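Local coordinates for Rna-directed RNA polymerase (Infectious pancreatic necrosis virus, PDB 3ZED), which catalyses RNA-templated synthesis of RNA from ribonucleoside triphosphates in viral genome replication, and probably occurs both free and covalently attached to the genomic RNA, at residues 66-71 with 100-105; 94-99 with 249-254. One frame throughout, in Å; residues are numbered along the deposited sequence.

Interaction 1 (66-71 with 100-105)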
loop_
_atom_site.group_PDB
_atom_site.type_symbol
_atom_site.label_atom_id
_atom_site.label_comp_id
_atom_site.label_asym_id
_atom_site.label_seq_id
_atom_site.Cartn_x
_atom_site.Cartn_y
_atom_site.Cartn_z
ATOM N N PRO B 66 16.257 -17.628 19.036
ATOM C CA PRO B 66 16.272 -18.459 20.258
ATOM C C PRO B 66 14.969 -19.258 20.410
ATOM O O PRO B 66 13.910 -18.816 19.943
ATOM C CB PRO B 66 16.457 -17.436 21.391
ATOM C CG PRO B 66 16.999 -16.217 20.729
ATOM C CD PRO B 66 16.360 -16.194 19.375
ATOM N N THR B 67 15.061 -20.449 21.037
ATOM C CA THR B 67 13.917 -21.346 21.211
ATOM C C THR B 67 12.836 -20.679 22.096
ATOM O O THR B 67 13.168 -19.919 23.010
ATOM C CB THR B 67 14.378 -22.722 21.698
ATOM O OG1 THR B 67 15.157 -22.599 22.889
ATOM C CG2 THR B 67 15.202 -23.436 20.654
ATOM N N MET B 68 11.546 -20.882 21.731
ATOM C CA MET B 68 10.404 -20.289 22.424
ATOM C C MET B 68 10.293 -20.780 23.851
ATOM O O MET B 68 10.480 -21.967 24.125
ATOM C CB MET B 68 9.067 -20.542 21.694
ATOM C CG MET B 68 8.952 -19.863 20.365
ATOM S SD MET B 68 9.259 -18.081 20.407
ATOM C CE MET B 68 9.735 -17.815 18.742
ATOM N N VAL B 69 9.968 -19.848 24.752
ATOM C CA VAL B 69 9.778 -20.076 26.184
ATOM C C VAL B 69 8.366 -19.641 26.541
ATOM O O VAL B 69 7.989 -18.498 26.271
ATOM C CB VAL B 69 10.841 -19.328 27.031
ATOM C CG1 VAL B 69 10.512 -19.393 28.520
ATOM C CG2 VAL B 69 12.243 -19.868 26.758
ATOM N N GLU B 70 7.585 -20.548 27.126
ATOM C CA GLU B 70 6.219 -20.262 27.554
ATOM C C GLU B 70 6.250 -19.494 28.906
ATOM O O GLU B 70 6.483 -20.100 29.950
ATOM C CB GLU B 70 5.414 -21.579 27.645
ATOM C CG GLU B 70 3.918 -21.403 27.846
ATOM C CD GLU B 70 3.037 -22.020 26.779
ATOM O OE1 GLU B 70 3.008 -23.266 26.673
ATOM O OE2 GLU B 70 2.351 -21.254 26.064
ATOM N N LEU B 71 6.058 -18.151 28.858
ATOM C CA LEU B 71 6.031 -17.247 30.014
ATOM C C LEU B 71 4.603 -16.865 30.370
ATOM O O LEU B 71 3.718 -16.912 29.517
ATOM C CB LEU B 71 6.828 -15.955 29.727
ATOM C CG LEU B 71 8.348 -16.012 29.553
ATOM C CD1 LEU B 71 8.909 -14.615 29.476
ATOM C CD2 LEU B 71 9.024 -16.704 30.708
ATOM N N THR B 100 19.012 -22.503 23.502
ATOM C CA THR B 100 19.235 -23.108 22.189
ATOM C C THR B 100 18.531 -22.236 21.149
ATOM O O THR B 100 17.738 -21.368 21.515
ATOM C CB THR B 100 18.754 -24.562 22.184
ATOM O OG1 THR B 100 17.390 -24.601 22.597
ATOM C CG2 THR B 100 19.591 -25.458 23.096
ATOM N N ALA B 101 18.836 -22.436 19.869
ATOM C CA ALA B 101 18.242 -21.638 18.802
ATOM C C ALA B 101 17.734 -22.508 17.657
ATOM O O ALA B 101 18.010 -23.716 17.618
ATOM C CB ALA B 101 19.258 -20.634 18.283
ATOM N N PHE B 102 16.988 -21.893 16.724
ATOM C CA PHE B 102 16.472 -22.593 15.560
ATOM C C PHE B 102 16.521 -21.719 14.310
ATOM O O PHE B 102 16.316 -20.501 14.390
ATOM C CB PHE B 102 15.035 -23.100 15.809
ATOM C CG PHE B 102 13.948 -22.043 15.837
ATOM C CD1 PHE B 102 13.612 -21.401 17.024
ATOM C CD2 PHE B 102 13.237 -21.713 14.679
ATOM C CE1 PHE B 102 12.608 -20.426 17.045
ATOM C CE2 PHE B 102 12.228 -20.736 14.705
ATOM C CZ PHE B 102 11.923 -20.100 15.883
ATOM N N TYR B 103 16.740 -22.359 13.149
ATOM C CA TYR B 103 16.689 -21.676 11.856
ATOM C C TYR B 103 15.253 -21.692 11.366
ATOM O O TYR B 103 14.670 -22.771 11.244
ATOM C CB TYR B 103 17.637 -22.304 10.832
ATOM C CG TYR B 103 19.084 -22.082 11.190
ATOM C CD1 TYR B 103 19.690 -20.846 10.985
ATOM C CD2 TYR B 103 19.848 -23.100 11.748
ATOM C CE1 TYR B 103 21.018 -20.627 11.337
ATOM C CE2 TYR B 103 21.185 -22.897 12.089
ATOM C CZ TYR B 103 21.765 -21.657 11.881
ATOM O OH TYR B 103 23.079 -21.441 12.207
ATOM N N PRO B 104 14.632 -20.514 11.138
ATOM C CA PRO B 104 13.234 -20.509 10.676
ATOM C C PRO B 104 13.097 -21.048 9.243
ATOM O O PRO B 104 14.038 -20.973 8.433
ATOM C CB PRO B 104 12.847 -19.042 10.785
ATOM C CG PRO B 104 14.135 -18.299 10.580
ATOM C CD PRO B 104 15.171 -19.139 11.245
ATOM N N LYS B 105 11.934 -21.652 8.962
ATOM C CA LYS B 105 11.623 -22.272 7.678
ATOM C C LYS B 105 10.218 -21.888 7.260
ATOM O O LYS B 105 9.276 -22.028 8.051
ATOM C CB LYS B 105 11.778 -23.808 7.755
ATOM C CG LYS B 105 13.226 -24.276 7.871
ATOM C CD LYS B 105 13.331 -25.703 8.352
ATOM C CE LYS B 105 14.746 -26.052 8.716
ATOM N NZ LYS B 105 14.866 -27.482 9.083
#
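T67 and T100 turn their hydroxyls to each other with the same first torsion. In both, OG1 lies between the backbone N and the carbonyl carbon, chi1 55°. F102 has a similar turn, chi1 72°, which places CG between its own N and carbonyl carbon. The CE1 edge of its ring comes up to P66 O and M68 CE. The contact is an edge pairing in a three-stranded antiparallel sheet. Strand 65-72 is central, and the short strand 101-102 is one of its two outer neighbours. P66 and A101 form a non-hydrogen-bonded antiparallel pair, with their CA atoms 4.0 Å apart and their side chains diverging. Beside this pair, T67 N donates to T100 O at 2.9 Å. The bond is fairly straight, 162° at the hydrogen, although the N stands somewhat above the carbonyl plane. The same carbonyl receives a weaker CH...O contact from P66 CA. F102 continues the ladder through backbone bonding with I65. The two threonine side chains cross obliquely. Their OG1 atoms are hydrogen-bonded at 3.0 Å, and either may be the donor. CG2 of T67 is also pressed close, 3.1 Å from T100 OG1, a tight approach that is not a bond. The T100 hydroxyl is thus bonded to OG1 and crowded by CG2. Further along, the F102 ring turns its edge to strand 65-72. T67 CA lies near the ring plane, 4.2 Å from CD1. The M68 side chain also touches P96, P250 and Y251, which links this surface pairing to the predicted GTP-binding loop. P66 O sits obliquely to the ring, 3.6 Å from F102 CE1. At that same ring atom the M68 methyl, CE, comes to 4.2 Å near the ring plane.

Interaction 2 (94-99 with 249-254)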
loop_
_atom_site.group_PDB
_atom_site.type_symbol
_atom_site.label_atom_id
_atom_site.label_comp_id
_atom_site.label_asym_id
_atom_site.label_seq_id
_atom_site.Cartn_x
_atom_site.Cartn_y
_atom_site.Cartn_z
ATOM N N SER B 94 4.581 -17.015 24.324
ATOM C CA SER B 94 5.770 -17.737 23.859
ATOM C C SER B 94 6.784 -16.731 23.311
ATOM O O SER B 94 6.488 -16.021 22.359
ATOM C CB SER B 94 5.396 -18.794 22.825
ATOM O OG SER B 94 4.698 -18.211 21.736
ATOM N N VAL B 95 7.953 -16.620 23.957
ATOM C CA VAL B 95 8.965 -15.624 23.581
ATOM C C VAL B 95 10.334 -16.270 23.249
ATOM O O VAL B 95 10.710 -17.253 23.887
ATOM C CB VAL B 95 9.114 -14.518 24.661
ATOM C CG1 VAL B 95 7.841 -13.682 24.777
ATOM C CG2 VAL B 95 9.497 -15.097 26.015
ATOM N N PRO B 96 11.081 -15.729 22.249
ATOM C CA PRO B 96 12.392 -16.317 21.910
ATOM C C PRO B 96 13.448 -15.948 22.954
ATOM O O PRO B 96 14.157 -14.954 22.802
ATOM C CB PRO B 96 12.706 -15.731 20.520
ATOM C CG PRO B 96 11.540 -14.843 20.151
ATOM C CD PRO B 96 10.783 -14.560 21.393
ATOM N N GLU B 97 13.531 -16.750 24.029
ATOM C CA GLU B 97 14.430 -16.533 25.167
ATOM C C GLU B 97 15.329 -17.733 25.491
ATOM O O GLU B 97 16.221 -17.602 26.335
ATOM C CB GLU B 97 13.595 -16.212 26.417
ATOM C CG GLU B 97 13.476 -14.735 26.744
ATOM C CD GLU B 97 12.660 -14.417 27.987
ATOM O OE1 GLU B 97 12.781 -15.149 28.998
ATOM O OE2 GLU B 97 11.917 -13.410 27.957
ATOM N N GLY B 98 15.075 -18.878 24.851
ATOM C CA GLY B 98 15.790 -20.135 25.078
ATOM C C GLY B 98 17.295 -20.103 24.902
ATOM O O GLY B 98 17.827 -19.238 24.196
ATOM N N THR B 99 17.987 -21.072 25.539
ATOM C CA THR B 99 19.452 -21.203 25.521
ATOM C C THR B 99 19.923 -21.813 24.200
ATOM O O THR B 99 21.081 -21.638 23.817
ATOM C CB THR B 99 19.964 -21.991 26.740
ATOM O OG1 THR B 99 19.193 -23.180 26.919
ATOM C CG2 THR B 99 19.937 -21.164 28.014
ATOM N N LEU B 249 7.813 -13.551 11.181
ATOM C CA LEU B 249 8.840 -14.009 12.115
ATOM C C LEU B 249 8.663 -13.337 13.488
ATOM O O LEU B 249 8.245 -12.179 13.540
ATOM C CB LEU B 249 10.263 -13.749 11.588
ATOM C CG LEU B 249 10.713 -14.494 10.335
ATOM C CD1 LEU B 249 12.177 -14.217 10.053
ATOM C CD2 LEU B 249 10.542 -15.987 10.477
ATOM N N PRO B 250 8.906 -14.054 14.606
ATOM C CA PRO B 250 9.395 -15.438 14.716
ATOM C C PRO B 250 8.262 -16.458 14.921
ATOM O O PRO B 250 8.493 -17.508 15.536
ATOM C CB PRO B 250 10.329 -15.353 15.929
ATOM C CG PRO B 250 9.738 -14.249 16.806
ATOM C CD PRO B 250 8.799 -13.428 15.940
ATOM N N TYR B 251 7.051 -16.170 14.390
ATOM C CA TYR B 251 5.903 -17.063 14.573
ATOM C C TYR B 251 5.331 -17.575 13.251
ATOM O O TYR B 251 4.206 -17.222 12.888
ATOM C CB TYR B 251 4.801 -16.390 15.426
ATOM C CG TYR B 251 5.332 -15.844 16.736
ATOM C CD1 TYR B 251 5.719 -16.699 17.766
ATOM C CD2 TYR B 251 5.495 -14.477 16.926
ATOM C CE1 TYR B 251 6.260 -16.205 18.950
ATOM C CE2 TYR B 251 6.038 -13.971 18.105
ATOM C CZ TYR B 251 6.430 -14.842 19.109
ATOM O OH TYR B 251 6.949 -14.348 20.278
ATOM N N ILE B 252 6.065 -18.479 12.577
ATOM C CA ILE B 252 5.600 -19.076 11.319
ATOM C C ILE B 252 4.403 -20.012 11.609
ATOM O O ILE B 252 4.431 -20.801 12.563
ATOM C CB ILE B 252 6.749 -19.797 10.551
ATOM C CG1 ILE B 252 7.763 -18.764 9.983
ATOM C CG2 ILE B 252 6.208 -20.707 9.427
ATOM C CD1 ILE B 252 9.163 -19.307 9.772
ATOM N N GLY B 253 3.366 -19.869 10.789
ATOM C CA GLY B 253 2.143 -20.654 10.880
ATOM C C GLY B 253 1.098 -20.052 11.792
ATOM O O GLY B 253 0.052 -20.665 12.023
ATOM N N LYS B 254 1.366 -18.848 12.311
ATOM C CA LYS B 254 0.447 -18.160 13.213
ATOM C C LYS B 254 -0.063 -16.869 12.589
ATOM O O LYS B 254 0.620 -16.263 11.765
ATOM C CB LYS B 254 1.130 -17.864 14.566
ATOM C CG LYS B 254 1.795 -19.062 15.238
ATOM C CD LYS B 254 0.850 -19.837 16.142
ATOM C CE LYS B 254 1.456 -21.116 16.670
ATOM N NZ LYS B 254 2.595 -20.861 17.586
#
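Y251 reaches S94 through one polar bond, from its phenol to the backbone of the strand. Y251 OH donates to S94 O at 2.7 Å. The donor lies in the carbonyl plane, and the C=O...O angle is 156°. The acceptor in turn lies near the plane of the ring, at its edge. With CG anti to its own carbonyl carbon, chi1 -52°, the Y251 side chain starts out beside the backbone N, and its phenol end reaches the S94 carbonyl. S94 uses its carbonyl for the tyrosine; its N is held by E262 OE2 of helix 260-278. Its hydroxyl plays a lesser part here, with OG 3.8 Å from Y251 CE1, and is hydrogen-bonded elsewhere. The apolar contacts come from two prolines. P96 CG meets P250 CG at 3.8 Å, and the two proline side chains cross at about a right angle. P250 CG also lies over one face of the Y251 ring, 3.9 Å above the plane and offset toward the rim. The peptide bond before P250 is cis. In a further packing contact, P96 CD lies against the phenol oxygen, Y251 OH, at 4.0 Å. Residues 249-254 belong to a loop predicted to bind GTP, and the contact sets that loop against strand 92-98, an outer strand of a three-stranded sheet within the palm domain family. Y251 to K254 form a type II turn, where G253 has a positive phi of 89°, a value that favours glycine. The turn's K254 N to Y251 O bond is weak. On the strand side, P96 is the centre of an inverse gamma turn, closed by a weak bond from E97 N to V95 O. Other cover comes from helix 260-278: L266 touches both P96 and Y251, and V265 touches V95.

How the interactions relate
Interaction 1 is a surface contact and interaction 2 a buried one, yet their centres lie only about 5 Å apart. They share one three-stranded sheet. Interaction 1 joins its central strand 65-72 to strand 101-102; interaction 2 joins the other outer strand, 92-98, to the predicted GTP-binding loop. Probable hydrogen bonds from V69 N to V95 O and from G98 N to T67 O tie the two together. The surface contact is mainly strand pairing, with a bond between hydroxyls and a ring edge added. In the buried contact, a phenol meets a backbone carbonyl in a single bond and prolines pack together.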